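Local coordinates for protein dextranase (PDB 6NZS) that catalyses the endohydrolysis of alpha-1,6-glucosidic linkages in dextran, as a family 49 glycoside hydrolase, at residues T480-A488 and L505-L513. Sequence-based numbering, arbitrary orientation.
Sequences TVEGMTNCA and LNIDAWNGL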
ATOM      1  N   THR A 480      -1.972 -12.584   7.121  1.00  8.67           N
ATOM      2  CA  THR A 480      -2.064 -12.342   8.550  1.00  9.32           C
ATOM      3  C   THR A 480      -2.686 -10.971   8.771  1.00  9.47           C
ATOM      4  O   THR A 480      -2.148  -9.960   8.307  1.00 10.70           O
ATOM      5  CB  THR A 480      -0.666 -12.415   9.160  1.00  9.98           C
ATOM      6  OG1 THR A 480      -0.153 -13.749   8.994  1.00 11.14           O
ATOM      7  CG2 THR A 480      -0.703 -12.067  10.638  1.00 12.33           C
ATOM      8  N   VAL A 481      -3.830 -10.940   9.446  1.00  8.35           N
ATOM      9  CA  VAL A 481      -4.564  -9.704   9.700  1.00  7.63           C
ATOM     10  C   VAL A 481      -4.508  -9.444  11.197  1.00  8.64           C
ATOM     11  O   VAL A 481      -5.050 -10.216  12.001  1.00  9.49           O
ATOM     12  CB  VAL A 481      -6.011  -9.786   9.203  1.00  7.95           C
ATOM     13  CG1 VAL A 481      -6.726  -8.461   9.434  1.00  9.99           C
ATOM     14  CG2 VAL A 481      -6.032 -10.168   7.720  1.00  9.34           C
ATOM     15  N   GLU A 482      -3.825  -8.374  11.576  1.00  9.09           N
ATOM     16  CA  GLU A 482      -3.569  -8.095  12.986  1.00  9.50           C
ATOM     17  C   GLU A 482      -4.608  -7.130  13.545  1.00  8.97           C
ATOM     18  O   GLU A 482      -5.067  -6.219  12.848  1.00  9.46           O
ATOM     19  CB  GLU A 482      -2.159  -7.528  13.168  1.00  9.69           C
ATOM     20  CG  GLU A 482      -1.076  -8.464  12.616  1.00 10.40           C
ATOM     21  CD  GLU A 482       0.253  -8.329  13.329  1.00 15.01           C
ATOM     22  OE1 GLU A 482       0.273  -8.065  14.551  1.00 17.64           O
ATOM     23  OE2 GLU A 482       1.288  -8.508  12.668  1.00 12.43           O
ATOM     24  N   GLY A 483      -4.975  -7.337  14.812  1.00  9.59           N
ATOM     25  CA  GLY A 483      -6.060  -6.551  15.384  1.00  9.31           C
ATOM     26  C   GLY A 483      -7.413  -6.909  14.771  1.00  9.31           C
ATOM     27  O   GLY A 483      -7.614  -7.981  14.191  1.00  9.85           O
ATOM     28  N   MET A 484      -8.356  -5.977  14.904  1.00  8.40           N
ATOM     29  CA  MET A 484      -9.726  -6.186  14.449  1.00  9.07           C
ATOM     30  C   MET A 484      -9.898  -5.811  12.983  1.00  9.05           C
ATOM     31  O   MET A 484      -9.270  -4.875  12.486  1.00  9.14           O
ATOM     32  CB  MET A 484     -10.683  -5.311  15.262  1.00  9.75           C
ATOM     33  CG  MET A 484     -10.712  -5.625  16.737  1.00  9.37           C
ATOM     34  SD  MET A 484     -11.848  -4.539  17.637  1.00 13.15           S
ATOM     35  CE  MET A 484     -11.005  -2.978  17.536  1.00 19.61           C
ATOM     36  N   THR A 485     -10.766  -6.548  12.287  1.00  8.45           N
ATOM     37  CA  THR A 485     -11.180  -6.164  10.938  1.00  8.40           C
ATOM     38  C   THR A 485     -12.676  -6.397  10.792  1.00  8.62           C
ATOM     39  O   THR A 485     -13.351  -6.863  11.719  1.00  8.70           O
ATOM     40  CB  THR A 485     -10.363  -6.856   9.834  1.00  9.54           C
ATOM     41  OG1 THR A 485     -10.563  -6.162   8.599  1.00  9.70           O
ATOM     42  CG2 THR A 485     -10.777  -8.317   9.653  1.00  9.49           C
ATOM     43  N   ASN A 486     -13.197  -6.059   9.609  1.00  9.05           N
ATOM     44  CA  ASN A 486     -14.641  -6.100   9.386  1.00  8.64           C
ATOM     45  C   ASN A 486     -15.138  -7.392   8.747  1.00  9.31           C
ATOM     46  O   ASN A 486     -16.172  -7.917   9.178  1.00  9.84           O
ATOM     47  CB  ASN A 486     -15.146  -4.861   8.621  1.00  8.32           C
ATOM     48  CG  ASN A 486     -14.653  -4.786   7.190  1.00  8.66           C
ATOM     49  OD1 ASN A 486     -13.569  -5.279   6.852  1.00  9.49           O
ATOM     50  ND2 ASN A 486     -15.440  -4.131   6.337  1.00  9.40           N
ATOM     51  N   CYS A 487     -14.451  -7.926   7.735  1.00  8.97           N
ATOM     52  CA  CYS A 487     -14.961  -9.115   7.052  1.00  9.00           C
ATOM     53  C   CYS A 487     -13.835  -9.776   6.267  1.00  8.51           C
ATOM     54  O   CYS A 487     -12.866  -9.128   5.875  1.00  9.44           O
ATOM     55  CB  CYS A 487     -16.159  -8.794   6.143  1.00 10.35           C
ATOM     56  SG  CYS A 487     -15.948  -7.388   5.034  1.00 10.47           S
ATOM     57  N   ALA A 488     -13.991 -11.083   6.033  1.00  8.75           N
ATOM     58  CA  ALA A 488     -12.945 -11.863   5.374  1.00  9.20           C
ATOM     59  C   ALA A 488     -12.983 -11.739   3.852  1.00  8.69           C
ATOM     60  O   ALA A 488     -11.977 -11.384   3.232  1.00  9.79           O
ATOM     61  CB  ALA A 488     -13.034 -13.335   5.788  1.00 10.98           C
ATOM     62  N   LEU A 505      -5.475 -17.557   5.933  1.00 10.81           N
ATOM     63  CA  LEU A 505      -6.048 -16.257   6.273  1.00  9.53           C
ATOM     64  C   LEU A 505      -6.320 -16.305   7.767  1.00 10.06           C
ATOM     65  O   LEU A 505      -7.258 -16.972   8.216  1.00 10.39           O
ATOM     66  CB  LEU A 505      -7.339 -16.019   5.493  1.00  9.41           C
ATOM     67  CG  LEU A 505      -8.164 -14.807   5.949  1.00  9.00           C
ATOM     68  CD1 LEU A 505      -7.353 -13.522   5.809  1.00 11.54           C
ATOM     69  CD2 LEU A 505      -9.479 -14.708   5.195  1.00 10.80           C
ATOM     70  N   ASN A 506      -5.479 -15.632   8.554  1.00  9.03           N
ATOM     71  CA  ASN A 506      -5.585 -15.655  10.004  1.00 10.04           C
ATOM     72  C   ASN A 506      -5.898 -14.249  10.484  1.00 10.21           C
ATOM     73  O   ASN A 506      -5.111 -13.317  10.273  1.00 10.72           O
ATOM     74  CB  ASN A 506      -4.338 -16.255  10.668  1.00 12.25           C
ATOM     75  CG  ASN A 506      -3.072 -15.471  10.392  1.00 14.08           C
ATOM     76  OD1 ASN A 506      -2.620 -14.696  11.237  1.00 16.57           O
ATOM     77  ND2 ASN A 506      -2.456 -15.712   9.231  1.00 13.34           N
ATOM     78  N   ILE A 507      -7.074 -14.094  11.075  1.00 10.10           N
ATOM     79  CA  ILE A 507      -7.584 -12.804  11.529  1.00  9.81           C
ATOM     80  C   ILE A 507      -7.578 -12.801  13.052  1.00 10.24           C
ATOM     81  O   ILE A 507      -8.075 -13.742  13.681  1.00 10.98           O
ATOM     82  CB  ILE A 507      -8.996 -12.564  10.967  1.00  9.54           C
ATOM     83  CG1 ILE A 507      -8.948 -12.470   9.437  1.00 11.76           C
ATOM     84  CG2 ILE A 507      -9.626 -11.304  11.565  1.00 10.79           C
ATOM     85  CD1 ILE A 507     -10.329 -12.428   8.782  1.00 13.08           C
ATOM     86  N   ASP A 508      -7.013 -11.752  13.651  1.00  9.26           N
ATOM     87  CA  ASP A 508      -6.955 -11.698  15.114  1.00 10.89           C
ATOM     88  C   ASP A 508      -8.351 -11.644  15.726  1.00 10.92           C
ATOM     89  O   ASP A 508      -8.646 -12.361  16.688  1.00 11.01           O
ATOM     90  CB  ASP A 508      -6.160 -10.476  15.579  1.00 10.59           C
ATOM     91  CG  ASP A 508      -4.665 -10.702  15.583  1.00 14.67           C
ATOM     92  OD1 ASP A 508      -4.224 -11.826  15.284  1.00 16.31           O
ATOM     93  OD2 ASP A 508      -3.934  -9.737  15.889  1.00 13.96           O
ATOM     94  N   ALA A 509      -9.212 -10.770  15.209  1.00  9.40           N
ATOM     95  CA  ALA A 509     -10.504 -10.533  15.839  1.00  8.80           C
ATOM     96  C   ALA A 509     -11.411  -9.821  14.852  1.00  9.73           C
ATOM     97  O   ALA A 509     -10.946  -9.156  13.920  1.00 10.24           O
ATOM     98  CB  ALA A 509     -10.351  -9.671  17.102  1.00  9.21           C
ATOM     99  N   TRP A 510     -12.717  -9.967  15.069  1.00  9.64           N
ATOM    100  CA  TRP A 510     -13.662  -9.082  14.401  1.00  9.50           C
ATOM    101  C   TRP A 510     -13.811  -7.793  15.198  1.00 11.26           C
ATOM    102  O   TRP A 510     -13.550  -7.738  16.403  1.00 12.99           O
ATOM    103  CB  TRP A 510     -15.042  -9.735  14.278  1.00 10.64           C
ATOM    104  CG  TRP A 510     -15.042 -11.028  13.527  1.00  8.53           C
ATOM    105  CD1 TRP A 510     -15.476 -12.241  13.990  1.00  9.99           C
ATOM    106  CD2 TRP A 510     -14.616 -11.241  12.174  1.00  8.72           C
ATOM    107  NE1 TRP A 510     -15.327 -13.200  13.014  1.00 10.13           N
ATOM    108  CE2 TRP A 510     -14.804 -12.612  11.890  1.00 10.26           C
ATOM    109  CE3 TRP A 510     -14.086 -10.411  11.182  1.00  9.42           C
ATOM    110  CZ2 TRP A 510     -14.469 -13.173  10.651  1.00  9.51           C
ATOM    111  CZ3 TRP A 510     -13.755 -10.964   9.953  1.00 10.41           C
ATOM    112  CH2 TRP A 510     -13.949 -12.335   9.697  1.00 10.45           C
ATOM    113  N   ASN A 511     -14.261  -6.750  14.514  1.00  9.99           N
ATOM    114  CA  ASN A 511     -14.491  -5.461  15.158  1.00 10.14           C
ATOM    115  C   ASN A 511     -15.850  -5.440  15.866  1.00  9.40           C
ATOM    116  O   ASN A 511     -16.548  -6.454  15.977  1.00 11.14           O
ATOM    117  CB  ASN A 511     -14.280  -4.324  14.161  1.00 11.14           C
ATOM    118  CG  ASN A 511     -15.312  -4.315  13.031  1.00 10.49           C
ATOM    119  OD1 ASN A 511     -16.419  -4.837  13.167  1.00  9.84           O
ATOM    120  ND2 ASN A 511     -14.945  -3.706  11.908  1.00 10.58           N
ATOM    121  N   GLY A 512     -16.239  -4.272  16.366  1.00  9.24           N
ATOM    122  CA  GLY A 512     -17.455  -4.127  17.145  1.00  9.99           C
ATOM    123  C   GLY A 512     -18.753  -3.935  16.379  1.00 11.61           C
ATOM    124  O   GLY A 512     -19.793  -3.670  16.997  1.00 11.22           O
ATOM    125  N   LEU A 513     -18.742  -4.066  15.056  1.00  9.49           N
ATOM    126  CA  LEU A 513     -19.967  -3.939  14.277  1.00  9.09           C
ATOM    127  C   LEU A 513     -20.888  -5.126  14.555  1.00 10.01           C
ATOM    128  O   LEU A 513     -20.485  -6.138  15.135  1.00 11.32           O
ATOM    129  CB  LEU A 513     -19.626  -3.917  12.787  1.00  9.76           C
ATOM    130  CG  LEU A 513     -18.768  -2.740  12.331  1.00  9.89           C
ATOM    131  CD1 LEU A 513     -18.348  -2.939  10.895  1.00  9.80           C
ATOM    132  CD2 LEU A 513     -19.539  -1.427  12.496  1.00  9.88           C
TER
HETATM  133  O   HOH W   1      -1.267  -9.959  16.068  1.00 22.36           O
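Thr480 and Asn506 open a parallel ladder between two successive coils of a beta-solenoid, and their side chains stand on the same face of it. Asn506 holds CG between its backbone N and carbonyl carbon (chi1 62°), which brings the amide obliquely across to Thr480; Asn506 ND2 donates to Thr480 OG1 (3.0 Å, 158°), with the hydroxyl nearly in the amide plane, and also to Asn504 O. A leucine in place of Asn506 has no N-H to give, and would probably leave the Thr480 hydroxyl and Asn504 O without their mate and the Thr480 side chain freer to turn.

Val481 faces inward, its CB 4.0 Å from Ile507 CG1, the two branched aliphatics side by side and pointing the same way. Its N bonds to Asn506 O and its O accepts from Asp508 N.

At the corner, Gly483 tolerates a positive phi (69°) that most residues would resist. Gly483 N is gripped by Asp508 OD2 (2.8 Å), approached from above the carboxylate plane; a water links that oxygen to Glu482 OE1. A beta bulge shifts the pairing, and Met484 pairs with Ala509 on the Thr480/Asn506 face; short Ala509 lets the Met484 chain run past, SD on Asn511 CA (3.7 Å).

Thr485 bonds through N to Ala509 O and through O to Asn511 N, while Thr485 CG2 reaches Ile507 CG2 (3.7 Å). That carbonyl O lies at the Trp510 ring edge; the long indole carries CZ3 obliquely to Cys487 CA (3.6 Å), while NE1 donates to Leu569 O. Ala488 CB meets Leu505 CD2 (3.9 Å), Ile507 CD1 and Trp510 CH2.

Strand 423-435 flanks strand 469-482 on one side, strand 495-507 on the other; strand 176-192 packs against Met484 and Asn511, and a Cys487–Cys448 disulfide ties on the preceding coil.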